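Tungsten-containing formylmethanofuran dehydrogenase 2 subunit C (Methanothermobacter wolfeii, PDB 5T5I) probably serves as the beta-helical structural subunit of the tungsten formylmethanofuran dehydrogenase complex, which interconverts carbon dioxide and formylmethanofuran in methanogenesis. Local coordinates at residues Q216-G221 with Y243-D248; G202-G207 with G256-A261; G194-R199 with I209-M214; P239-K244 with A260-N265. All coordinates share one frame; numbering follows the deposited sequence.

Contact 1: Q216-G221 with Y243-D248; sequences QEFLAG and YKFEGD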
loop_
_atom_site.group_PDB
_atom_site.type_symbol
_atom_site.label_atom_id
_atom_site.label_comp_id
_atom_site.label_asym_id
_atom_site.label_seq_id
_atom_site.Cartn_x
_atom_site.Cartn_y
_atom_site.Cartn_z
ATOM N N GLN C 216 19.525 -3.858 -12.185
ATOM C CA GLN C 216 18.553 -3.480 -11.143
ATOM C C GLN C 216 17.207 -3.036 -11.750
ATOM O O GLN C 216 16.154 -3.377 -11.211
ATOM C CB GLN C 216 19.087 -2.366 -10.224
ATOM C CG GLN C 216 20.284 -2.750 -9.357
ATOM C CD GLN C 216 20.710 -1.608 -8.448
ATOM O OE1 GLN C 216 19.888 -0.835 -7.944
ATOM N NE2 GLN C 216 22.001 -1.486 -8.179
ATOM N N GLU C 217 17.267 -2.271 -12.863
ATOM C CA GLU C 217 16.110 -1.740 -13.589
ATOM C C GLU C 217 16.345 -1.859 -15.086
ATOM O O GLU C 217 17.487 -1.820 -15.527
ATOM C CB GLU C 217 15.920 -0.259 -13.275
ATOM C CG GLU C 217 15.672 0.060 -11.811
ATOM C CD GLU C 217 15.764 1.550 -11.546
ATOM O OE1 GLU C 217 14.936 2.303 -12.105
ATOM O OE2 GLU C 217 16.736 1.980 -10.886
ATOM N N PHE C 218 15.268 -1.995 -15.860
ATOM C CA PHE C 218 15.350 -2.091 -17.315
ATOM C C PHE C 218 14.313 -1.138 -17.956
ATOM O O PHE C 218 13.889 -0.195 -17.287
ATOM C CB PHE C 218 15.274 -3.560 -17.768
ATOM C CG PHE C 218 15.665 -3.881 -19.202
ATOM C CD1 PHE C 218 16.773 -3.283 -19.796
ATOM C CD2 PHE C 218 14.890 -4.739 -19.971
ATOM C CE1 PHE C 218 17.107 -3.556 -21.120
ATOM C CE2 PHE C 218 15.230 -5.010 -21.298
ATOM C CZ PHE C 218 16.348 -4.437 -21.855
ATOM N N LEU C 219 13.947 -1.333 -19.238
ATOM C CA LEU C 219 13.155 -0.401 -20.012
ATOM C C LEU C 219 11.953 -1.051 -20.705
ATOM O O LEU C 219 12.077 -2.119 -21.322
ATOM C CB LEU C 219 14.123 0.180 -21.035
ATOM C CG LEU C 219 15.225 1.130 -20.502
ATOM C CD1 LEU C 219 16.281 1.366 -21.576
ATOM C CD2 LEU C 219 14.647 2.475 -20.078
ATOM N N ALA C 220 10.793 -0.370 -20.634
ATOM C CA ALA C 220 9.537 -0.863 -21.184
ATOM C C ALA C 220 9.439 -0.846 -22.715
ATOM O O ALA C 220 8.520 -1.456 -23.254
ATOM C CB ALA C 220 8.371 -0.115 -20.569
ATOM N N GLY C 221 10.380 -0.179 -23.396
ATOM C CA GLY C 221 10.439 -0.163 -24.855
ATOM C C GLY C 221 11.043 -1.422 -25.469
ATOM O O GLY C 221 11.148 -1.514 -26.692
ATOM N N TYR C 243 17.939 -14.313 -20.715
ATOM C CA TYR C 243 16.678 -13.721 -21.172
ATOM C C TYR C 243 17.084 -12.835 -22.348
ATOM O O TYR C 243 18.089 -12.129 -22.242
ATOM C CB TYR C 243 16.033 -12.837 -20.102
ATOM C CG TYR C 243 15.488 -13.598 -18.921
ATOM C CD1 TYR C 243 14.477 -14.541 -19.081
ATOM C CD2 TYR C 243 15.918 -13.316 -17.629
ATOM C CE1 TYR C 243 13.955 -15.233 -17.992
ATOM C CE2 TYR C 243 15.399 -13.997 -16.531
ATOM C CZ TYR C 243 14.419 -14.958 -16.716
ATOM O OH TYR C 243 13.885 -15.624 -15.642
ATOM N N LYS C 244 16.362 -12.924 -23.474
ATOM C CA LYS C 244 16.660 -12.185 -24.701
ATOM C C LYS C 244 15.581 -11.126 -24.932
ATOM O O LYS C 244 14.384 -11.424 -24.867
ATOM C CB LYS C 244 16.726 -13.154 -25.896
ATOM C CG LYS C 244 17.168 -12.511 -27.197
ATOM C CD LYS C 244 17.164 -13.529 -28.330
ATOM C CE LYS C 244 17.697 -12.973 -29.623
ATOM N NZ LYS C 244 17.746 -14.016 -30.687
ATOM N N PHE C 245 16.014 -9.903 -25.216
ATOM C CA PHE C 245 15.131 -8.758 -25.468
ATOM C C PHE C 245 15.542 -8.040 -26.739
ATOM O O PHE C 245 16.740 -7.923 -27.000
ATOM C CB PHE C 245 15.231 -7.754 -24.307
ATOM C CG PHE C 245 14.796 -8.284 -22.968
ATOM C CD1 PHE C 245 13.477 -8.157 -22.547
ATOM C CD2 PHE C 245 15.718 -8.844 -22.091
ATOM C CE1 PHE C 245 13.084 -8.600 -21.282
ATOM C CE2 PHE C 245 15.324 -9.312 -20.840
ATOM C CZ PHE C 245 14.009 -9.190 -20.443
ATOM N N GLU C 246 14.566 -7.520 -27.499
ATOM C CA GLU C 246 14.806 -6.732 -28.709
ATOM C C GLU C 246 14.285 -5.309 -28.525
ATOM O O GLU C 246 13.177 -5.100 -28.018
ATOM C CB GLU C 246 14.141 -7.375 -29.932
ATOM C CG GLU C 246 14.551 -6.730 -31.252
ATOM C CD GLU C 246 13.726 -7.201 -32.430
ATOM O OE1 GLU C 246 12.478 -7.109 -32.357
ATOM O OE2 GLU C 246 14.330 -7.644 -33.434
ATOM N N GLY C 247 15.080 -4.337 -28.954
ATOM C CA GLY C 247 14.676 -2.939 -28.835
ATOM C C GLY C 247 15.748 -1.972 -29.276
ATOM O O GLY C 247 16.657 -2.368 -30.014
ATOM N N ASP C 248 15.713 -0.707 -28.840
ATOM C CA ASP C 248 14.696 -0.066 -28.004
ATOM C C ASP C 248 13.606 0.417 -28.956
ATOM O O ASP C 248 13.872 1.287 -29.798
ATOM C CB ASP C 248 15.352 1.108 -27.258
ATOM C CG ASP C 248 14.482 1.890 -26.292
ATOM O OD1 ASP C 248 13.244 1.742 -26.348
ATOM O OD2 ASP C 248 15.039 2.688 -25.514
#
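Phe245 is the first residue of 243-248 to touch loop 216-221, and it presents one ring face to the edge of Phe218. The evidence for this T-shaped (edge-to-face) pair is threefold: the ring planes stand at 63°, the centroids of the Phe218 and Phe245 rings are 5.0 Å apart, and Phe218 CE2 lies 3.7 Å from Phe245 CG. CE2 sits above the face toward its rim, at the CG end of the ring. The Phe218 CG is anti to its own backbone N (chi1 -166°), on a CB that already points at the strand. Glu246 follows with its CB directed away. Gly247 CA approaches Gly221 O at 4.4 Å, and a cis peptide then leads into Asp248. With Asp248 CG anti to the backbone N (chi1 -178°), OD1 reaches to 3.7 Å from Gly221 CA, while OD2 lies 4.3 Å from Leu219 CD1. Neither approach is a hydrogen bond: OD2 accepts from Glu203 N and OD1 from Ala250 N, which fixes the rotation of the carboxylate. An aromatic side chain of a neighbouring protein also packs on Phe218. No hydrogen bond joins the segments, so the contact is aromatic and van der Waals in nature, as expected where a loop packs against strand 241-247 at the C-terminal end of a parallel beta-helix.

Contact 2: G202-G207 with G256-A261; sequences GEMAGG and GIVYAA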
loop_
_atom_site.group_PDB
_atom_site.type_symbol
_atom_site.label_atom_id
_atom_site.label_comp_id
_atom_site.label_asym_id
_atom_site.label_seq_id
_atom_site.Cartn_x
_atom_site.Cartn_y
_atom_site.Cartn_z
ATOM N N GLY C 202 19.411 1.900 -23.714
ATOM C CA GLY C 202 18.489 3.015 -23.891
ATOM C C GLY C 202 18.676 3.647 -25.257
ATOM O O GLY C 202 19.806 3.938 -25.642
ATOM N N GLU C 203 17.593 3.741 -26.035
ATOM C CA GLU C 203 17.588 4.312 -27.387
ATOM C C GLU C 203 18.539 3.595 -28.388
ATOM O O GLU C 203 18.924 4.182 -29.396
ATOM C CB GLU C 203 17.863 5.825 -27.319
ATOM C CG GLU C 203 16.761 6.574 -26.590
ATOM C CD GLU C 203 17.152 7.999 -26.274
ATOM O OE1 GLU C 203 17.806 8.220 -25.232
ATOM O OE2 GLU C 203 16.837 8.890 -27.098
ATOM N N MET C 204 18.869 2.311 -28.156
ATOM C CA MET C 204 19.725 1.588 -29.097
ATOM C C MET C 204 18.919 1.260 -30.376
ATOM O O MET C 204 17.705 1.023 -30.311
ATOM C CB MET C 204 20.325 0.301 -28.463
ATOM C CG MET C 204 19.340 -0.859 -28.347
ATOM S SD MET C 204 19.932 -2.349 -27.478
ATOM C CE MET C 204 21.499 -2.625 -28.257
ATOM N N ALA C 205 19.605 1.284 -31.525
ATOM C CA ALA C 205 19.034 0.935 -32.837
ATOM C C ALA C 205 19.565 -0.419 -33.375
ATOM O O ALA C 205 18.947 -1.017 -34.249
ATOM C CB ALA C 205 19.359 2.047 -33.828
ATOM N N GLY C 206 20.680 -0.891 -32.833
ATOM C CA GLY C 206 21.333 -2.127 -33.253
ATOM C C GLY C 206 22.488 -2.476 -32.336
ATOM O O GLY C 206 22.739 -1.769 -31.355
ATOM N N GLY C 207 23.175 -3.560 -32.655
ATOM C CA GLY C 207 24.262 -4.070 -31.833
ATOM C C GLY C 207 23.744 -4.994 -30.748
ATOM O O GLY C 207 22.528 -5.235 -30.643
ATOM N N GLY C 256 18.222 -3.738 -31.926
ATOM C CA GLY C 256 19.208 -4.050 -30.900
ATOM C C GLY C 256 18.802 -5.231 -30.040
ATOM O O GLY C 256 17.617 -5.520 -29.923
ATOM N N ILE C 257 19.781 -5.952 -29.483
ATOM C CA ILE C 257 19.529 -7.127 -28.633
ATOM C C ILE C 257 20.196 -6.933 -27.274
ATOM O O ILE C 257 21.371 -6.555 -27.210
ATOM C CB ILE C 257 20.015 -8.452 -29.311
ATOM C CG1 ILE C 257 19.237 -8.764 -30.612
ATOM C CG2 ILE C 257 19.938 -9.644 -28.358
ATOM C CD1 ILE C 257 17.713 -9.083 -30.448
ATOM N N VAL C 258 19.450 -7.208 -26.192
ATOM C CA VAL C 258 19.983 -7.212 -24.829
ATOM C C VAL C 258 19.819 -8.648 -24.284
ATOM O O VAL C 258 18.694 -9.165 -24.258
ATOM C CB VAL C 258 19.307 -6.172 -23.892
ATOM C CG1 VAL C 258 19.776 -6.343 -22.441
ATOM C CG2 VAL C 258 19.583 -4.750 -24.366
ATOM N N TYR C 259 20.931 -9.271 -23.852
ATOM C CA TYR C 259 20.937 -10.591 -23.198
ATOM C C TYR C 259 21.205 -10.346 -21.700
ATOM O O TYR C 259 22.124 -9.603 -21.362
ATOM C CB TYR C 259 22.029 -11.520 -23.761
ATOM C CG TYR C 259 21.732 -12.076 -25.135
ATOM C CD1 TYR C 259 20.800 -13.091 -25.308
ATOM C CD2 TYR C 259 22.456 -11.662 -26.247
ATOM C CE1 TYR C 259 20.559 -13.647 -26.565
ATOM C CE2 TYR C 259 22.262 -12.250 -27.498
ATOM C CZ TYR C 259 21.295 -13.226 -27.659
ATOM O OH TYR C 259 21.104 -13.789 -28.900
ATOM N N ALA C 260 20.398 -10.930 -20.818
ATOM C CA ALA C 260 20.579 -10.773 -19.374
ATOM C C ALA C 260 20.508 -12.161 -18.710
ATOM O O ALA C 260 19.519 -12.883 -18.905
ATOM C CB ALA C 260 19.514 -9.846 -18.803
ATOM N N ALA C 261 21.560 -12.540 -17.952
ATOM C CA ALA C 261 21.670 -13.851 -17.266
ATOM C C ALA C 261 20.418 -14.181 -16.446
ATOM O O ALA C 261 19.973 -13.351 -15.637
ATOM C CB ALA C 261 22.890 -13.880 -16.366
#
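Ile257, which bonds to Gly207 across this contact through its backbone, lays its own CG2 over one face of the Tyr259 ring, 3.6 Å above the plane and toward the rim. At the edge of that ring the hydroxyl of Tyr259 is hydrogen-bonded to Glu228 OE2, so the phenol is positioned from within strand 256-261 and from its neighbours, away from loop 202-207. The setting is a parallel beta-helix: the loop is a turn leading into strand 208-211, and strand 256-261 runs parallel beside that strand. The hydrogen bond across the contact runs from Ile257 N to Gly207 O, 3.1 Å long with an angle of 161° at the hydrogen, the donor lying nearly along the C=O axis. Ile257 continues the ladder by a further backbone bond to Ile209.

Met204 supplies the side-chain part. Its CG takes the position between the backbone N and the carbonyl carbon (chi1 76°). Farther out, Met204 SD and CE both lie against Gly256 CA; SD also meets Val258 CG2 at 3.9 Å, and the bend at chi3 brings CE to 3.8 Å from Gly256 CA and close to Ile257 N. Glycine at 256 presents only backbone here, and Gly206 CA comes within 3.7 Å of Gly256 CA. The calcium ion is about 14 Å from the Ala205 side chain, so it takes no part. Next to the backbone bond, Gly207 O also receives a CA-H...O contact from Gly256 CA, at 3.5 Å with 135° at the hydrogen.

Contact 3: G194-R199 with I209-M214; sequences GNVVAR and IVVKGM
Asn195 meets Met214 and Gly213 with CB, CG and OD1. Its CB lies 3.3 Å from Met214 O. The next atom, CG, is anti to the carbonyl carbon (chi1 -57°) and stands beside the Met214 peptide, 3.8 Å from Met214 N. At the tip, OD1 accepts the Met214 N-H at 2.8 Å, a nearly straight bond (168° at the hydrogen) whose donor is tilted from the carbonyl plane of the amide. The same oxygen is 3.5 Å from Gly213 CA, where the bare CA of the glycine lets both Gly194 O and Asn195 OD1 come close.

The geometry is consistent with adjacent coils of a parallel beta-helix resting on each other. The spacing supports that reading: Asp176 OD1 accepts from Asn195 N just as Asn195 OD1 accepts from Met214 N, each step being nineteen residues. A side-chain oxygen thus accepts a backbone N-H of the following coil, twice in succession.

The backbone reinforces the join unequally. Val196 N donates to Met214 O at 2.9 Å and nearly straight, while Gly213 N to Gly194 O, 3.1 Å long, is weak because its hydrogen angle is 124°. Met214 O also lies close to Val196 O, but both are acceptors, and Val196 O is instead bonded to Gln216 N. The buried Val196 CG2 packs against Val211 CG1 at 3.8 Å, the two side chains crossing at about a right angle.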
loop_
_atom_site.group_PDB
_atom_site.type_symbol
_atom_site.label_atom_id
_atom_site.label_comp_id
_atom_site.label_asym_id
_atom_site.label_seq_id
_atom_site.Cartn_x
_atom_site.Cartn_y
_atom_site.Cartn_z
ATOM N N GLY C 194 29.721 -7.878 -14.690
ATOM C CA GLY C 194 29.103 -7.528 -13.427
ATOM C C GLY C 194 27.691 -7.000 -13.594
ATOM O O GLY C 194 26.961 -7.413 -14.498
ATOM N N ASN C 195 27.310 -6.075 -12.717
ATOM C CA ASN C 195 25.969 -5.508 -12.646
ATOM C C ASN C 195 25.785 -4.194 -13.411
ATOM O O ASN C 195 26.755 -3.512 -13.752
ATOM C CB ASN C 195 25.616 -5.279 -11.160
ATOM C CG ASN C 195 25.713 -6.536 -10.316
ATOM O OD1 ASN C 195 25.431 -7.650 -10.777
ATOM N ND2 ASN C 195 26.125 -6.403 -9.062
ATOM N N VAL C 196 24.502 -3.837 -13.640
ATOM C CA VAL C 196 24.061 -2.581 -14.266
ATOM C C VAL C 196 23.002 -1.975 -13.337
ATOM O O VAL C 196 22.093 -2.686 -12.914
ATOM C CB VAL C 196 23.451 -2.783 -15.683
ATOM C CG1 VAL C 196 23.015 -1.447 -16.300
ATOM C CG2 VAL C 196 24.411 -3.522 -16.608
ATOM N N VAL C 197 23.066 -0.664 -13.075
ATOM C CA VAL C 197 22.045 -0.006 -12.242
ATOM C C VAL C 197 20.760 0.182 -13.075
ATOM O O VAL C 197 19.687 -0.236 -12.642
ATOM C CB VAL C 197 22.546 1.330 -11.637
ATOM C CG1 VAL C 197 21.427 2.075 -10.910
ATOM C CG2 VAL C 197 23.733 1.087 -10.709
ATOM N N ALA C 198 20.863 0.803 -14.251
ATOM C CA ALA C 198 19.673 1.065 -15.065
ATOM C C ALA C 198 19.970 1.441 -16.511
ATOM O O ALA C 198 21.087 1.818 -16.861
ATOM C CB ALA C 198 18.860 2.190 -14.435
ATOM N N ARG C 199 18.917 1.360 -17.327
ATOM C CA ARG C 199 18.836 1.854 -18.697
ATOM C C ARG C 199 19.821 1.251 -19.695
ATOM O O ARG C 199 20.268 1.962 -20.600
ATOM C CB ARG C 199 18.972 3.401 -18.674
ATOM C CG ARG C 199 17.941 4.077 -17.792
ATOM C CD ARG C 199 18.248 5.540 -17.492
ATOM N NE ARG C 199 17.301 6.035 -16.498
ATOM C CZ ARG C 199 17.230 7.275 -16.029
ATOM N NH1 ARG C 199 18.040 8.215 -16.492
ATOM N NH2 ARG C 199 16.310 7.596 -15.129
ATOM N N ILE C 209 24.177 -6.149 -26.427
ATOM C CA ILE C 209 24.626 -5.901 -25.064
ATOM C C ILE C 209 24.400 -7.211 -24.275
ATOM O O ILE C 209 23.281 -7.740 -24.293
ATOM C CB ILE C 209 23.876 -4.715 -24.397
ATOM C CG1 ILE C 209 24.085 -3.413 -25.207
ATOM C CG2 ILE C 209 24.359 -4.547 -22.943
ATOM C CD1 ILE C 209 23.188 -2.284 -24.809
ATOM N N VAL C 210 25.426 -7.703 -23.574
ATOM C CA VAL C 210 25.319 -8.912 -22.734
ATOM C C VAL C 210 25.606 -8.507 -21.285
ATOM O O VAL C 210 26.669 -7.948 -21.012
ATOM C CB VAL C 210 26.271 -10.065 -23.157
ATOM C CG1 VAL C 210 26.104 -11.286 -22.234
ATOM C CG2 VAL C 210 26.050 -10.459 -24.618
ATOM N N VAL C 211 24.664 -8.788 -20.369
ATOM C CA VAL C 211 24.837 -8.533 -18.928
ATOM C C VAL C 211 24.840 -9.884 -18.202
ATOM O O VAL C 211 23.821 -10.584 -18.201
ATOM C CB VAL C 211 23.758 -7.580 -18.365
ATOM C CG1 VAL C 211 24.035 -7.254 -16.891
ATOM C CG2 VAL C 211 23.671 -6.293 -19.200
ATOM N N LYS C 212 25.983 -10.264 -17.605
ATOM C CA LYS C 212 26.117 -11.531 -16.867
ATOM C C LYS C 212 25.671 -11.402 -15.404
ATOM O O LYS C 212 25.318 -12.401 -14.783
ATOM C CB LYS C 212 27.544 -12.065 -16.915
ATOM C CG LYS C 212 28.096 -12.268 -18.311
ATOM C CD LYS C 212 29.439 -12.996 -18.223
ATOM C CE LYS C 212 30.048 -13.308 -19.556
ATOM N NZ LYS C 212 31.386 -13.974 -19.419
ATOM N N GLY C 213 25.717 -10.188 -14.862
ATOM C CA GLY C 213 25.257 -9.911 -13.506
ATOM C C GLY C 213 23.812 -9.441 -13.509
ATOM O O GLY C 213 23.026 -9.781 -14.408
ATOM N N MET C 214 23.450 -8.673 -12.486
ATOM C CA MET C 214 22.091 -8.180 -12.297
ATOM C C MET C 214 21.878 -6.794 -12.891
ATOM O O MET C 214 22.670 -5.891 -12.624
ATOM C CB MET C 214 21.783 -8.126 -10.783
ATOM C CG MET C 214 20.411 -7.575 -10.443
ATOM S SD MET C 214 20.048 -7.698 -8.679
ATOM C CE MET C 214 18.315 -7.433 -8.694
#

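Contact 4: P239-K244 with A260-N265; sequences PGAFYK and AAVGCN
Val262 CG1 sits over the centre of the Tyr243 ring, 3.8 Å from its centroid and only 2° off the normal, a well-centred CH-pi contact. The other methyl, Val262 CG2, meets Ala241 CB at 3.7 Å, so the valine is wedged between residues 241 and 243. Phe242 projects from the opposite face of the sheet, beside Ala261. Outward from this centre, Tyr243 and Ala260 form the antiparallel hydrogen-bonded pair: Tyr243 N to Ala260 O is 2.8 Å and Ala260 N to Tyr243 O is 3.0 Å. Phe242 and Ala261 are the adjoining non-hydrogen-bonded pair. One residue beyond that pair, Val262 N donates to Ala241 O at 3.1 Å, from above the carbonyl plane. At the polar edge a water links Tyr243 OH and Val262 O, 2.7 Å from each, and donates to the carbonyl. Asn265 ND2 closes the turn on Ala261 O at 2.9 Å, while Asn265 OD1 accepts from Met215 N. Strands 241-247 and 256-261 form this beta hairpin, set between strand 223-229 beside the former and strand 208-211 beside the latter; Tyr233 and Thr131 of subunit FwdF pack on Ala241 and Val262.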
loop_
_atom_site.group_PDB
_atom_site.type_symbol
_atom_site.label_atom_id
_atom_site.label_comp_id
_atom_site.label_asym_id
_atom_site.label_seq_id
_atom_site.Cartn_x
_atom_site.Cartn_y
_atom_site.Cartn_z
ATOM N N PRO C 239 28.568 -19.294 -21.932
ATOM C CA PRO C 239 27.750 -20.424 -21.448
ATOM C C PRO C 239 26.643 -20.006 -20.483
ATOM O O PRO C 239 26.779 -19.009 -19.777
ATOM C CB PRO C 239 28.773 -21.323 -20.759
ATOM C CG PRO C 239 29.803 -20.373 -20.258
ATOM C CD PRO C 239 29.905 -19.298 -21.310
ATOM N N GLY C 240 25.569 -20.782 -20.458
ATOM C CA GLY C 240 24.440 -20.524 -19.578
ATOM C C GLY C 240 23.224 -19.974 -20.284
ATOM O O GLY C 240 23.249 -19.739 -21.490
ATOM N N ALA C 241 22.162 -19.745 -19.510
ATOM C CA ALA C 241 20.894 -19.242 -20.020
ATOM C C ALA C 241 20.788 -17.727 -19.875
ATOM O O ALA C 241 21.181 -17.163 -18.847
ATOM C CB ALA C 241 19.727 -19.936 -19.313
ATOM N N PHE C 242 20.218 -17.078 -20.904
ATOM C CA PHE C 242 20.003 -15.628 -20.939
ATOM C C PHE C 242 18.594 -15.274 -21.404
ATOM O O PHE C 242 18.132 -15.826 -22.407
ATOM C CB PHE C 242 20.994 -14.969 -21.915
ATOM C CG PHE C 242 22.444 -15.075 -21.510
ATOM C CD1 PHE C 242 23.190 -16.206 -21.820
ATOM C CD2 PHE C 242 23.056 -14.060 -20.782
ATOM C CE1 PHE C 242 24.528 -16.313 -21.425
ATOM C CE2 PHE C 242 24.389 -14.171 -20.382
ATOM C CZ PHE C 242 25.117 -15.292 -20.711
ATOM N N TYR C 243 17.939 -14.313 -20.715
ATOM C CA TYR C 243 16.678 -13.721 -21.172
ATOM C C TYR C 243 17.084 -12.835 -22.348
ATOM O O TYR C 243 18.089 -12.129 -22.242
ATOM C CB TYR C 243 16.033 -12.837 -20.102
ATOM C CG TYR C 243 15.488 -13.598 -18.921
ATOM C CD1 TYR C 243 14.477 -14.541 -19.081
ATOM C CD2 TYR C 243 15.918 -13.316 -17.629
ATOM C CE1 TYR C 243 13.955 -15.233 -17.992
ATOM C CE2 TYR C 243 15.399 -13.997 -16.531
ATOM C CZ TYR C 243 14.419 -14.958 -16.716
ATOM O OH TYR C 243 13.885 -15.624 -15.642
ATOM N N LYS C 244 16.362 -12.924 -23.474
ATOM C CA LYS C 244 16.660 -12.185 -24.701
ATOM C C LYS C 244 15.581 -11.126 -24.932
ATOM O O LYS C 244 14.384 -11.424 -24.867
ATOM C CB LYS C 244 16.726 -13.154 -25.896
ATOM C CG LYS C 244 17.168 -12.511 -27.197
ATOM C CD LYS C 244 17.164 -13.529 -28.330
ATOM C CE LYS C 244 17.697 -12.973 -29.623
ATOM N NZ LYS C 244 17.746 -14.016 -30.687
ATOM N N ALA C 260 20.398 -10.930 -20.818
ATOM C CA ALA C 260 20.579 -10.773 -19.374
ATOM C C ALA C 260 20.508 -12.161 -18.710
ATOM O O ALA C 260 19.519 -12.883 -18.905
ATOM C CB ALA C 260 19.514 -9.846 -18.803
ATOM N N ALA C 261 21.560 -12.540 -17.952
ATOM C CA ALA C 261 21.670 -13.851 -17.266
ATOM C C ALA C 261 20.418 -14.181 -16.446
ATOM O O ALA C 261 19.973 -13.351 -15.637
ATOM C CB ALA C 261 22.890 -13.880 -16.366
ATOM N N VAL C 262 19.837 -15.375 -16.677
ATOM C CA VAL C 262 18.568 -15.738 -16.035
ATOM C C VAL C 262 18.624 -15.763 -14.491
ATOM O O VAL C 262 17.646 -15.366 -13.854
ATOM C CB VAL C 262 17.927 -17.057 -16.562
ATOM C CG1 VAL C 262 17.646 -16.993 -18.069
ATOM C CG2 VAL C 262 18.735 -18.294 -16.178
ATOM N N GLY C 263 19.723 -16.267 -13.935
ATOM C CA GLY C 263 19.919 -16.422 -12.497
ATOM C C GLY C 263 19.659 -15.206 -11.630
ATOM O O GLY C 263 19.130 -15.351 -10.523
ATOM N N CYS C 264 20.000 -14.005 -12.112
ATOM C CA CYS C 264 19.825 -12.790 -11.301
ATOM C C CYS C 264 18.945 -11.717 -11.956
ATOM O O CYS C 264 18.932 -10.592 -11.461
ATOM C CB CYS C 264 21.190 -12.236 -10.901
ATOM S SG CYS C 264 22.458 -12.398 -12.183
ATOM N N ASN C 265 18.154 -12.061 -13.007
ATOM C CA ASN C 265 17.285 -11.088 -13.690
ATOM C C ASN C 265 15.829 -11.544 -13.857
ATOM O O ASN C 265 15.130 -11.046 -14.741
ATOM C CB ASN C 265 17.901 -10.711 -15.037
ATOM C CG ASN C 265 19.169 -9.922 -14.853
ATOM O OD1 ASN C 265 19.144 -8.783 -14.372
ATOM N ND2 ASN C 265 20.307 -10.521 -15.146
HETATM O O HOH W 1 15.211 -16.440 -13.389
#

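How the contacts relate
All four contacts cluster at the C-terminal end of the beta-helix. Contact 1 is the most buried and has no hydrogen bonds across it, relying on an edge-to-face ring pair and van der Waals contacts; contacts 2, 3 and 4 are partly buried and carry backbone bonds. Contact 2 uses strand 256-261 and contact 3 its parallel neighbour 208-211; the two strands are tied by Tyr259 N to Ile209 O and Tyr259 O to Val211 N. Contact 4 adds the antiparallel strand 241-247, which contact 1 also uses farther along. Asn265 ND2 to Gly213 O links contact 4 with contact 3, and Gly247 O packs on Met204 CG between contacts 1 and 2.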